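Local coordinates for protein putative metal-dependent phosphoesterase (Bifidobacterium adolescentis, PDB 3O0F) that binds iron and zinc ions together with AMP and hydrolyses phosphoesters as a metal-dependent phosphoesterase of the PHP family, probably acting on nucleotides, at residues Pro239-Arg242 with Glu243-Leu246; Asp277-Thr280 with Val281-Ile284; Thr27-Pro30 with Arg31-Val34; Pro94-Glu97 with His98-Ser101. All blocks are in the same frame, centred on the assembly; numbering follows the deposited sequence.

Interaction 1 (Pro239-Arg242 with Glu243-Leu246)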
loop_
_atom_site.group_PDB
_atom_site.type_symbol
_atom_site.label_atom_id
_atom_site.label_comp_id
_atom_site.label_asym_id
_atom_site.label_seq_id
_atom_site.Cartn_x
_atom_site.Cartn_y
_atom_site.Cartn_z
ATOM N N PRO A 239 -9.791 -8.746 -15.968
ATOM C CA PRO A 239 -9.127 -9.081 -17.219
ATOM C C PRO A 239 -9.024 -7.966 -18.269
ATOM O O PRO A 239 -7.947 -7.772 -18.849
ATOM C CB PRO A 239 -9.960 -10.249 -17.777
ATOM C CG PRO A 239 -10.661 -10.856 -16.598
ATOM C CD PRO A 239 -10.693 -9.828 -15.496
ATOM N N GLU A 240 -10.126 -7.256 -18.506
ATOM C CA GLU A 240 -10.125 -6.165 -19.478
ATOM C C GLU A 240 -9.166 -5.041 -19.084
ATOM O O GLU A 240 -8.571 -4.402 -19.949
ATOM C CB GLU A 240 -11.542 -5.596 -19.633
ATOM C CG GLU A 240 -12.136 -5.085 -18.315
ATOM C CD GLU A 240 -13.090 -6.057 -17.643
ATOM O OE1 GLU A 240 -12.903 -7.296 -17.780
ATOM O OE2 GLU A 240 -14.026 -5.554 -16.969
ATOM N N GLN A 241 -9.052 -4.795 -17.780
ATOM C CA GLN A 241 -8.258 -3.725 -17.241
ATOM C C GLN A 241 -6.788 -4.129 -17.265
ATOM O O GLN A 241 -5.941 -3.307 -17.495
ATOM C CB GLN A 241 -8.673 -3.368 -15.804
ATOM C CG GLN A 241 -9.977 -2.562 -15.677
ATOM C CD GLN A 241 -9.934 -1.247 -16.474
ATOM O OE1 GLN A 241 -8.886 -0.600 -16.526
ATOM N NE2 GLN A 241 -11.065 -0.848 -17.075
ATOM N N ARG A 242 -6.492 -5.392 -16.974
ATOM C CA ARG A 242 -5.132 -5.904 -17.163
ATOM C C ARG A 242 -4.702 -5.690 -18.596
ATOM O O ARG A 242 -3.621 -5.151 -18.822
ATOM C CB ARG A 242 -5.023 -7.370 -16.716
ATOM C CG ARG A 242 -5.351 -7.577 -15.248
ATOM C CD ARG A 242 -5.107 -9.050 -14.852
ATOM N NE ARG A 242 -5.406 -9.296 -13.439
ATOM C CZ ARG A 242 -4.988 -10.356 -12.755
ATOM N NH1 ARG A 242 -4.242 -11.282 -13.347
ATOM N NH2 ARG A 242 -5.286 -10.472 -11.480
ATOM N N GLU A 243 -5.540 -6.025 -19.576
ATOM C CA GLU A 243 -5.134 -5.795 -20.993
ATOM C C GLU A 243 -4.943 -4.315 -21.317
ATOM O O GLU A 243 -4.002 -3.929 -21.992
ATOM C CB GLU A 243 -6.138 -6.374 -21.984
ATOM C CG GLU A 243 -6.049 -7.916 -22.132
ATOM C CD GLU A 243 -7.334 -8.525 -22.706
ATOM O OE1 GLU A 243 -8.137 -7.758 -23.306
ATOM O OE2 GLU A 243 -7.554 -9.758 -22.547
ATOM N N ARG A 244 -5.830 -3.485 -20.798
ATOM C CA ARG A 244 -5.714 -2.038 -20.993
ATOM C C ARG A 244 -4.387 -1.509 -20.382
ATOM O O ARG A 244 -3.635 -0.763 -21.013
ATOM C CB ARG A 244 -6.959 -1.357 -20.401
ATOM C CG ARG A 244 -6.794 0.113 -20.096
ATOM C CD ARG A 244 -8.114 0.801 -19.780
ATOM N NE ARG A 244 -7.786 2.175 -19.425
ATOM C CZ ARG A 244 -7.646 2.645 -18.191
ATOM N NH1 ARG A 244 -7.924 1.896 -17.129
ATOM N NH2 ARG A 244 -7.250 3.910 -18.009
ATOM N N LEU A 245 -4.068 -1.916 -19.172
ATOM C CA LEU A 245 -2.875 -1.396 -18.506
ATOM C C LEU A 245 -1.578 -1.930 -19.155
ATOM O O LEU A 245 -0.582 -1.219 -19.224
ATOM C CB LEU A 245 -2.937 -1.734 -16.990
ATOM C CG LEU A 245 -4.054 -1.108 -16.130
ATOM C CD1 LEU A 245 -4.071 -1.803 -14.738
ATOM C CD2 LEU A 245 -3.905 0.439 -15.929
ATOM N N LEU A 246 -1.595 -3.187 -19.609
ATOM C CA LEU A 246 -0.440 -3.787 -20.287
ATOM C C LEU A 246 -0.150 -3.034 -21.593
ATOM O O LEU A 246 0.998 -2.858 -21.968
ATOM C CB LEU A 246 -0.694 -5.265 -20.602
ATOM C CG LEU A 246 -0.641 -6.248 -19.435
ATOM C CD1 LEU A 246 -1.168 -7.604 -19.881
ATOM C CD2 LEU A 246 0.779 -6.325 -18.802
#

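Interaction 2 (Asp277-Thr280 with Val281-Ile284)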
loop_
_atom_site.group_PDB
_atom_site.type_symbol
_atom_site.label_atom_id
_atom_site.label_comp_id
_atom_site.label_asym_id
_atom_site.label_seq_id
_atom_site.Cartn_x
_atom_site.Cartn_y
_atom_site.Cartn_z
ATOM N N ASP A 277 8.042 -10.246 -11.837
ATOM C CA ASP A 277 9.146 -11.082 -12.310
ATOM C C ASP A 277 10.497 -10.475 -11.903
ATOM O O ASP A 277 10.576 -9.284 -11.615
ATOM C CB ASP A 277 9.095 -11.420 -13.784
ATOM C CG ASP A 277 9.161 -10.217 -14.708
ATOM O OD1 ASP A 277 9.892 -9.236 -14.455
ATOM O OD2 ASP A 277 8.503 -10.305 -15.766
ATOM N N ASP A 278 11.482 -11.354 -11.803
ATOM C CA ASP A 278 12.868 -11.025 -11.481
ATOM C C ASP A 278 13.454 -9.918 -12.328
ATOM O O ASP A 278 14.109 -9.025 -11.804
ATOM C CB ASP A 278 13.758 -12.279 -11.623
ATOM C CG ASP A 278 13.514 -13.298 -10.511
ATOM O OD1 ASP A 278 12.617 -13.071 -9.673
ATOM O OD2 ASP A 278 14.205 -14.342 -10.478
ATOM N N ASP A 279 13.204 -9.930 -13.622
ATOM C CA ASP A 279 13.722 -8.851 -14.465
ATOM C C ASP A 279 13.204 -7.494 -14.086
ATOM O O ASP A 279 13.963 -6.531 -14.112
ATOM C CB ASP A 279 13.436 -9.088 -15.953
ATOM C CG ASP A 279 14.210 -10.297 -16.499
ATOM O OD1 ASP A 279 15.162 -10.743 -15.818
ATOM O OD2 ASP A 279 13.844 -10.811 -17.584
ATOM N N THR A 280 11.924 -7.405 -13.761
ATOM C CA THR A 280 11.319 -6.131 -13.431
ATOM C C THR A 280 11.848 -5.673 -12.074
ATOM O O THR A 280 12.144 -4.495 -11.907
ATOM C CB THR A 280 9.767 -6.203 -13.422
ATOM O OG1 THR A 280 9.306 -6.565 -14.723
ATOM C CG2 THR A 280 9.167 -4.865 -13.038
ATOM N N VAL A 281 12.049 -6.596 -11.138
ATOM C CA VAL A 281 12.641 -6.206 -9.807
ATOM C C VAL A 281 14.058 -5.731 -9.994
ATOM O O VAL A 281 14.454 -4.704 -9.459
ATOM C CB VAL A 281 12.574 -7.328 -8.785
ATOM C CG1 VAL A 281 13.288 -6.982 -7.510
ATOM C CG2 VAL A 281 11.118 -7.691 -8.479
ATOM N N ARG A 282 14.832 -6.438 -10.813
ATOM C CA ARG A 282 16.185 -5.958 -11.184
ATOM C C ARG A 282 16.188 -4.527 -11.597
ATOM O O ARG A 282 16.989 -3.703 -11.123
ATOM C CB ARG A 282 16.780 -6.792 -12.326
ATOM C CG ARG A 282 17.896 -7.606 -11.930
ATOM C CD ARG A 282 18.561 -8.281 -13.117
ATOM N NE ARG A 282 18.930 -9.597 -12.674
ATOM C CZ ARG A 282 18.248 -10.719 -12.896
ATOM N NH1 ARG A 282 17.169 -10.753 -13.672
ATOM N NH2 ARG A 282 18.711 -11.843 -12.373
ATOM N N GLU A 283 15.279 -4.214 -12.483
ATOM C CA GLU A 283 15.160 -2.874 -13.006
ATOM C C GLU A 283 14.727 -1.877 -11.931
ATOM O O GLU A 283 15.221 -0.758 -11.903
ATOM C CB GLU A 283 14.241 -2.872 -14.233
ATOM C CG GLU A 283 14.141 -1.545 -15.013
ATOM C CD GLU A 283 15.480 -0.925 -15.480
ATOM O OE1 GLU A 283 16.498 -1.636 -15.678
ATOM O OE2 GLU A 283 15.494 0.318 -15.673
ATOM N N ILE A 284 13.849 -2.264 -11.018
ATOM C CA ILE A 284 13.495 -1.358 -9.933
ATOM C C ILE A 284 14.733 -0.998 -9.092
ATOM O O ILE A 284 14.936 0.169 -8.657
ATOM C CB ILE A 284 12.388 -1.958 -9.043
ATOM C CG1 ILE A 284 11.070 -2.083 -9.833
ATOM C CG2 ILE A 284 12.166 -1.080 -7.757
ATOM C CD1 ILE A 284 9.938 -2.820 -9.085
#

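Interaction 3 (Thr27-Pro30 with Arg31-Val34)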
loop_
_atom_site.group_PDB
_atom_site.type_symbol
_atom_site.label_atom_id
_atom_site.label_comp_id
_atom_site.label_asym_id
_atom_site.label_seq_id
_atom_site.Cartn_x
_atom_site.Cartn_y
_atom_site.Cartn_z
ATOM N N THR A 27 -1.455 -7.482 9.906
ATOM C CA THR A 27 -1.578 -8.077 11.240
ATOM C C THR A 27 -0.254 -8.682 11.739
ATOM O O THR A 27 -0.137 -9.079 12.920
ATOM C CB THR A 27 -2.719 -9.128 11.306
ATOM O OG1 THR A 27 -2.410 -10.260 10.492
ATOM C CG2 THR A 27 -4.048 -8.524 10.880
ATOM N N GLU A 28 0.766 -8.681 10.878
ATOM C CA GLU A 28 1.977 -9.395 11.147
ATOM C C GLU A 28 3.184 -8.499 11.143
ATOM O O GLU A 28 3.156 -7.437 10.558
ATOM C CB GLU A 28 2.178 -10.466 10.090
ATOM C CG GLU A 28 1.022 -11.417 9.943
ATOM C CD GLU A 28 0.582 -12.081 11.268
ATOM O OE1 GLU A 28 1.449 -12.572 12.044
ATOM O OE2 GLU A 28 -0.638 -12.095 11.506
ATOM N N THR A 29 4.267 -8.983 11.732
ATOM C CA THR A 29 5.517 -8.239 11.766
ATOM C C THR A 29 6.299 -8.344 10.451
ATOM O O THR A 29 6.062 -9.233 9.622
ATOM C CB THR A 29 6.403 -8.677 12.931
ATOM O OG1 THR A 29 6.786 -10.053 12.750
ATOM C CG2 THR A 29 5.657 -8.487 14.299
ATOM N N PRO A 30 7.220 -7.404 10.230
ATOM C CA PRO A 30 8.152 -7.552 9.108
ATOM C C PRO A 30 8.920 -8.874 9.108
ATOM O O PRO A 30 9.083 -9.484 8.057
ATOM C CB PRO A 30 9.124 -6.384 9.313
ATOM C CG PRO A 30 8.243 -5.295 9.888
ATOM C CD PRO A 30 7.323 -6.069 10.861
ATOM N N ARG A 31 9.353 -9.325 10.271
ATOM C CA ARG A 31 10.016 -10.612 10.395
ATOM C C ARG A 31 9.111 -11.774 9.916
ATOM O O ARG A 31 9.557 -12.617 9.149
ATOM C CB ARG A 31 10.465 -10.864 11.840
ATOM C CG ARG A 31 11.153 -12.210 12.043
ATOM C CD ARG A 31 12.028 -12.219 13.326
ATOM N NE ARG A 31 12.918 -13.390 13.364
ATOM C CZ ARG A 31 14.191 -13.436 12.936
ATOM N NH1 ARG A 31 14.801 -12.373 12.412
ATOM N NH2 ARG A 31 14.867 -14.574 13.038
ATOM N N THR A 32 7.861 -11.775 10.327
ATOM C CA THR A 32 6.913 -12.827 9.883
ATOM C C THR A 32 6.740 -12.793 8.358
ATOM O O THR A 32 6.772 -13.843 7.693
ATOM C CB THR A 32 5.601 -12.727 10.619
ATOM O OG1 THR A 32 5.865 -13.027 11.992
ATOM C CG2 THR A 32 4.534 -13.723 10.049
ATOM N N LEU A 33 6.628 -11.587 7.804
ATOM C CA LEU A 33 6.529 -11.444 6.368
ATOM C C LEU A 33 7.702 -12.090 5.641
ATOM O O LEU A 33 7.497 -12.855 4.702
ATOM C CB LEU A 33 6.390 -9.963 5.990
ATOM C CG LEU A 33 6.619 -9.568 4.514
ATOM C CD1 LEU A 33 5.531 -10.196 3.601
ATOM C CD2 LEU A 33 6.606 -8.081 4.418
ATOM N N VAL A 34 8.923 -11.821 6.095
ATOM C CA VAL A 34 10.116 -12.334 5.441
ATOM C C VAL A 34 10.251 -13.835 5.571
ATOM O O VAL A 34 10.564 -14.519 4.592
ATOM C CB VAL A 34 11.421 -11.601 5.959
ATOM C CG1 VAL A 34 12.661 -12.319 5.472
ATOM C CG2 VAL A 34 11.370 -10.099 5.578
HETATM O O HOH W 1 3.683 -11.661 13.023
#

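Interaction 4 (Pro94-Glu97 with His98-Ser101)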
loop_
_atom_site.group_PDB
_atom_site.type_symbol
_atom_site.label_atom_id
_atom_site.label_comp_id
_atom_site.label_asym_id
_atom_site.label_seq_id
_atom_site.Cartn_x
_atom_site.Cartn_y
_atom_site.Cartn_z
ATOM N N PRO A 94 15.105 7.338 2.500
ATOM C CA PRO A 94 14.094 7.549 3.559
ATOM C C PRO A 94 14.266 8.836 4.370
ATOM O O PRO A 94 13.322 9.303 4.974
ATOM C CB PRO A 94 14.246 6.308 4.439
ATOM C CG PRO A 94 15.659 5.910 4.291
ATOM C CD PRO A 94 16.009 6.219 2.835
ATOM N N SER A 95 15.448 9.414 4.351
ATOM C CA SER A 95 15.696 10.662 5.061
ATOM C C SER A 95 15.366 11.897 4.206
ATOM O O SER A 95 15.497 13.007 4.672
ATOM C CB SER A 95 17.169 10.703 5.499
ATOM O OG SER A 95 17.963 10.892 4.334
ATOM N N ASN A 96 14.965 11.723 2.952
ATOM C CA ASN A 96 14.587 12.864 2.111
ATOM C C ASN A 96 13.531 13.726 2.815
ATOM O O ASN A 96 12.517 13.219 3.262
ATOM C CB ASN A 96 14.115 12.358 0.743
ATOM C CG ASN A 96 13.617 13.459 -0.138
ATOM O OD1 ASN A 96 12.446 13.854 -0.044
ATOM N ND2 ASN A 96 14.504 13.975 -1.021
ATOM N N GLU A 97 13.793 15.030 2.941
ATOM C CA GLU A 97 12.971 15.930 3.776
ATOM C C GLU A 97 11.570 16.169 3.191
ATOM O O GLU A 97 10.610 16.317 3.952
ATOM C CB GLU A 97 13.716 17.282 4.019
ATOM C CG GLU A 97 12.966 18.359 4.893
ATOM C CD GLU A 97 13.742 19.704 5.038
ATOM O OE1 GLU A 97 14.789 19.711 5.726
ATOM O OE2 GLU A 97 13.312 20.758 4.477
ATOM N N HIS A 98 11.447 16.222 1.856
ATOM C CA HIS A 98 10.147 16.427 1.197
ATOM C C HIS A 98 9.263 15.204 1.416
ATOM O O HIS A 98 8.097 15.309 1.831
ATOM C CB HIS A 98 10.374 16.730 -0.306
ATOM C CG HIS A 98 9.128 16.929 -1.126
ATOM N ND1 HIS A 98 7.883 17.160 -0.574
ATOM C CD2 HIS A 98 8.954 17.009 -2.471
ATOM C CE1 HIS A 98 6.992 17.311 -1.538
ATOM N NE2 HIS A 98 7.616 17.245 -2.698
ATOM N N ILE A 99 9.809 14.021 1.179
ATOM C CA ILE A 99 8.962 12.842 1.287
ATOM C C ILE A 99 8.641 12.600 2.770
ATOM O O ILE A 99 7.503 12.324 3.121
ATOM C CB ILE A 99 9.543 11.648 0.438
ATOM C CG1 ILE A 99 8.388 10.849 -0.189
ATOM C CG2 ILE A 99 10.556 10.828 1.189
ATOM C CD1 ILE A 99 8.793 9.896 -1.257
ATOM N N SER A 100 9.602 12.822 3.647
ATOM C CA SER A 100 9.379 12.672 5.094
ATOM C C SER A 100 8.279 13.545 5.646
ATOM O O SER A 100 7.444 13.065 6.420
ATOM C CB SER A 100 10.656 12.963 5.902
ATOM O OG SER A 100 11.493 11.851 5.819
ATOM N N SER A 101 8.272 14.814 5.262
ATOM C CA SER A 101 7.278 15.714 5.775
ATOM C C SER A 101 5.913 15.442 5.124
ATOM O O SER A 101 4.892 15.586 5.759
ATOM C CB SER A 101 7.735 17.147 5.589
ATOM O OG SER A 101 7.430 17.570 4.298
#

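Interaction 1 (Pro239-Arg242 with Glu243-Leu246)
Gln241 and Arg244 run alongside each other on one flank of helix 239-252. Arg244 is the side chain to follow. Arg244 CB packs on the backbone one turn back, 3.5 Å from Glu240 O and about as close to Gln241 O. CG leaves anti to the backbone N (chi1 160°), and the chain stays extended to NE, which carries it along the bent Gln241. Arg244 CD comes within 3.6 Å of Gln241 OE1. At the tip, Arg244 NH1 donates to Gln241 OE1 over 2.7 Å. NH1 sits in the amide plane on a lone pair of OE1, and OE1 lies at the guanidinium edge, in plane with it. The N-H...O angle of 149° is less than straight, and the amide and guanidinium planes are 67° apart. NH2 has its own partners, a salt bridge to Asp216 and a bond to Leu214 O, so the group is gripped at more than one nitrogen and its rotation is probably fixed.

Beneath run the i to i+4 backbone bonds, such as Leu245 N to Gln241 O at 2.9 Å. Leu245 CG rests 3.2 Å from Gln241 O, and Leu246 CG takes the matching place over Arg242 O. Arg242 itself reaches back to Asn237 O and His234 O, while both leucines pack on strand 229-233. An i/i+3 side-chain pair on the first turns of an amphipathic helix, here the connecting helix of a beta-alpha-beta unit between strands 229-233 and 255-258, is the motif.

Interaction 2 (Asp277-Thr280 with Val281-Ile284)
Asp277 O accepts Val281 N, the first i to i+4 bond of helix 278-287. The same residue is the N-cap: Asp277 OD1 accepts from Thr280 N at 2.8 Å, nearly in line with the C-O bond, and from Thr280 OG1 at 2.7 Å on the syn side, 35° out of the carboxylate plane. Asp278 follows, Asp278 O receiving Arg282 N at 2.9 Å while its carboxylate OD2 bonds His43 ND1. Asp279 stands beside Arg282, and Asp279 OD1 makes a salt bridge to Arg282 NH1 at 2.9 Å, meeting the guanidinium at its edge with the two planes 50° apart. The Arg282 chain bends at chi3 to reach it. Thr280 ends the segment with OG1 beside its own backbone N (chi1 -61°), the position that lets it face Asp277. A valine here would probably leave Asp277 OD1 with the amide alone and the carboxylate freer to turn. Thr280 O in turn accepts from Ile284 N, and Ile284 CG1 packs 3.4 Å from Thr280 O. The whole is an aspartate N-cap with an i/i+3 salt bridge beside it, starting helix 278-287, whose Val281 and Ile284 pack on Trp15 and Ile17 of strand 15-19.

Interaction 3 (Thr27-Pro30 with Arg31-Val34)
Pro30, Thr29 and Thr32 carry most of this contact, which opens helix 30-39. Thr29 is the N-cap: Thr29 OG1 accepts from Thr32 N at 3.2 Å, with an N-H...O angle of 161°. The hydroxyl can do so because it stands between the backbone N and the carbonyl carbon (chi1 64°), turned toward Thr32 N. Thr32 crosses Thr29 at about a right angle, Thr32 OG1 also lying 3.2 Å from Thr29 OG1. A water ties the same corner together, donating to Glu28 OE1 at 2.6 Å, accepting from Thr29 N and bonding Thr32 OG1 at 2.8 Å. Thr32 CG2 lies 3.8 Å from Glu28 OE1 and packs on Glu28 CB. A valine in place of Thr29 would probably leave Thr32 N without its capping acceptor and the helix start less firmly held. Pro30 is the first residue of the helix, its ring nitrogen having no amide hydrogen to offer, and Pro30 O receives Val34 N at 3.1 Å; Val34 CG2 sits 3.4 Å from Pro30 O. The ring also packs on Phe23 and Ile47, while Leu33 faces Val45 and Trp262. A Thr-Pro N-terminus of this kind, a threonine cap followed by proline in the first turn, starts the helix that links strands 15-19 and 44-47 in the barrel-like PHP domain.

Interaction 4 (Pro94-Glu97 with His98-Ser101)
Asn96 OD1 accepts Ile99 N at 2.9 Å, in the plane of its own carbonyl and with an N-H...O angle of 164°. The side chain gets there with CG anti to the backbone N (chi1 176°), which carries the carboxamide oxygen toward the amide of Ile99. One residue on, Ser100 returns two bonds to Asn96 O: Ser100 N at 3.0 Å, and Ser100 OG at 3.1 Å, well above the carbonyl plane. That carbonyl is thus gripped twice by a single residue. Glu97 O receives Ser101 N at 3.1 Å in the same i to i+4 pattern. The OD1 bond makes Asn96 the N-cap of helix 97-124, the long helix of the PHP domain, at the end of the loop that follows strand 83-90; the two carbonyl acceptors belong to the first helical turn. Asn96 CB touches Ile99 CG2 at 3.9 Å, and His98 CB lies 3.6 Å from Asn96 OD1. Ile99, the buried residue here, turns its side chain to Ala191 and Val192 of helix 185-194 and to Tyr92. His98 rests against Glu187 and Ala191 of that same helix, and Pro94 meets Leu291.

How the interactions relate
All four contacts are helix starts, and none touches another; interactions 1 and 2 come nearest, about 9 Å between closest atoms. Interactions 2, 3 and 4 share an N-cap, built by an aspartate, a threonine and an asparagine in turn, whereas interaction 1 relies on a glutamine-arginine pair along the helix flank. Charge appears as a salt bridge within interaction 2, while interaction 3 brings in a water. Interactions 1 and 4 are surface contacts; 2 and 3 are partly buried, with hydrophobic faces against the sheet. Interactions 2 and 3 share strand 15-19: helix 278-287 packs on it and helix 30-39 follows it. Helix 239-252 of interaction 1 leads into strand 255-258, on whose Leu255 interaction 2 packs.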